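Local coordinates for protein plasmodium falciparum gamete antigen 27/25 (Plasmodium falciparum, PDB 1N81) that is a gametocyte protein essential for sexual development of the malaria parasite, of unresolved molecular activity, and possibly engages in protein dimerization, at residues Asp28-Leu33 and Ser87-Lys92. Residues are numbered along the deposited sequence; the frame is centred on the assembly and turned at random.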
# COMPACT_ATOMS: atom_id res chain seq x y z
N ASP A 28 -8.19 -0.31 9.53
CA ASP A 28 -9.49 0.05 10.11
C ASP A 28 -10.62 -0.81 9.53
O ASP A 28 -11.46 -1.35 10.25
CB ASP A 28 -9.84 1.53 9.83
CG ASP A 28 -8.97 2.51 10.61
OD1 ASP A 28 -8.24 2.11 11.54
OD2 ASP A 28 -9.02 3.71 10.28
N TYR A 29 -10.67 -0.92 8.21
CA TYR A 29 -11.74 -1.68 7.58
C TYR A 29 -11.69 -3.15 7.98
O TYR A 29 -12.72 -3.82 8.06
CB TYR A 29 -11.68 -1.54 6.07
CG TYR A 29 -13.02 -1.76 5.45
CD1 TYR A 29 -13.90 -0.71 5.30
CD2 TYR A 29 -13.40 -3.04 4.99
CE1 TYR A 29 -15.16 -0.90 4.70
CE2 TYR A 29 -14.66 -3.25 4.39
CZ TYR A 29 -15.53 -2.17 4.25
OH TYR A 29 -16.77 -2.34 3.66
N ILE A 30 -10.48 -3.67 8.21
CA ILE A 30 -10.36 -5.07 8.62
C ILE A 30 -10.92 -5.19 10.03
O ILE A 30 -11.47 -6.23 10.40
CB ILE A 30 -8.89 -5.55 8.56
CG1 ILE A 30 -8.51 -5.82 7.11
CG2 ILE A 30 -8.70 -6.81 9.41
CD1 ILE A 30 -7.08 -6.18 6.92
N TYR A 31 -10.79 -4.13 10.82
CA TYR A 31 -11.34 -4.16 12.17
C TYR A 31 -12.87 -4.26 12.07
O TYR A 31 -13.49 -5.02 12.79
CB TYR A 31 -10.99 -2.90 12.94
CG TYR A 31 -11.49 -2.93 14.37
CD1 TYR A 31 -10.75 -3.55 15.36
CD2 TYR A 31 -12.71 -2.36 14.71
CE1 TYR A 31 -11.22 -3.61 16.67
CE2 TYR A 31 -13.19 -2.41 16.02
CZ TYR A 31 -12.44 -3.03 16.98
OH TYR A 31 -12.91 -3.06 18.27
N LEU A 32 -13.45 -3.48 11.17
CA LEU A 32 -14.89 -3.52 10.95
C LEU A 32 -15.30 -4.96 10.62
O LEU A 32 -16.21 -5.53 11.23
CB LEU A 32 -15.29 -2.61 9.77
CG LEU A 32 -16.74 -2.74 9.29
CD1 LEU A 32 -17.68 -2.26 10.43
CD2 LEU A 32 -16.97 -1.93 8.00
N LEU A 33 -14.61 -5.55 9.64
CA LEU A 33 -14.93 -6.91 9.23
C LEU A 33 -14.99 -7.82 10.44
O LEU A 33 -15.90 -8.63 10.57
CB LEU A 33 -13.90 -7.44 8.23
CG LEU A 33 -14.02 -6.83 6.83
CD1 LEU A 33 -12.98 -7.42 5.89
CD2 LEU A 33 -15.42 -7.08 6.32
N SER A 87 -7.93 -11.24 -0.00
CA SER A 87 -6.72 -12.04 0.13
C SER A 87 -6.43 -12.49 1.57
O SER A 87 -5.93 -13.60 1.79
CB SER A 87 -5.53 -11.22 -0.39
OG SER A 87 -4.31 -11.96 -0.31
N TYR A 88 -6.74 -11.64 2.54
CA TYR A 88 -6.45 -11.93 3.95
C TYR A 88 -7.63 -12.32 4.85
O TYR A 88 -7.43 -12.89 5.93
CB TYR A 88 -5.79 -10.70 4.61
CG TYR A 88 -4.57 -10.15 3.92
CD1 TYR A 88 -4.23 -8.79 4.03
CD2 TYR A 88 -3.70 -10.99 3.20
CE1 TYR A 88 -3.07 -8.28 3.46
CE2 TYR A 88 -2.53 -10.49 2.63
CZ TYR A 88 -2.22 -9.13 2.76
OH TYR A 88 -1.08 -8.64 2.17
N CYS A 89 -8.85 -12.00 4.44
CA CYS A 89 -9.99 -12.27 5.33
C CYS A 89 -11.07 -13.20 4.81
O CYS A 89 -12.11 -13.35 5.44
CB CYS A 89 -10.65 -10.94 5.71
SG CYS A 89 -9.52 -9.69 6.42
N THR A 90 -10.82 -13.82 3.67
CA THR A 90 -11.80 -14.66 3.01
C THR A 90 -11.74 -16.16 3.31
O THR A 90 -12.29 -16.98 2.58
CB THR A 90 -11.72 -14.37 1.49
OG1 THR A 90 -13.04 -14.20 0.98
CG2 THR A 90 -10.98 -15.45 0.73
N ASP A 91 -11.09 -16.50 4.42
CA ASP A 91 -10.98 -17.90 4.84
C ASP A 91 -11.07 -17.96 6.36
O ASP A 91 -12.16 -17.96 6.94
CB ASP A 91 -9.64 -18.50 4.41
CG ASP A 91 -9.43 -18.45 2.92
OD1 ASP A 91 -10.32 -18.92 2.18
OD2 ASP A 91 -8.36 -17.95 2.49
N LYS A 92 -9.90 -18.01 6.98
CA LYS A 92 -9.77 -18.06 8.42
C LYS A 92 -10.80 -17.18 9.13
O LYS A 92 -11.37 -16.26 8.54
CB LYS A 92 -8.36 -17.62 8.82
CG LYS A 92 -7.25 -18.35 8.07
CD LYS A 92 -5.89 -18.00 8.64
CE LYS A 92 -4.77 -18.80 8.00
NZ LYS A 92 -3.43 -18.40 8.55
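Cys89 aims its thiol at the side of Ile30, while Leu33 lies alongside the same sulfur. SG of Cys89 is 4.1 Å from CG1 of Ile30. The angle from CB through SG of Cys89 to that carbon is about 150°, so the C–S bond points broadly, not squarely, at the isoleucine. Both branches of Ile30 receive it, CG2 and CD1 lying only slightly farther from the sulfur than CG1. Leu33 approaches differently. Its CD1 stands 4.2 Å from SG of Cys89 and about as far from CB of Cys89, beside the C–S bond rather than beyond its end.

With SG opposite the carbonyl carbon (chi1 -54°), the cysteine extends from its backbone toward the other helix. Ile30 has CG1 on the side of its own backbone N (chi1 -77°), which leaves the two branches spread about the thiol. The contact is apolar, and all three residues are buried. A compact, polarisable sulfur suits a position faced by two branched aliphatic chains, one helical turn apart, that offer it only carbon.

Leu85, on helix 71-89, touches both Ile30 and Leu33, continuing the packing one turn before Cys89. Helix 96-122 adds Ile99 and Ile102 against Ile30, and Val94 meets Cys89 from the connecting loop. Ile30 and Leu33, an i, i+3 pair on one face of helix 13-35, thus pack against Cys89 at the C-terminal end of helix 71-89: interhelical apolar packing in the core of the all-helical Pfg27 fold.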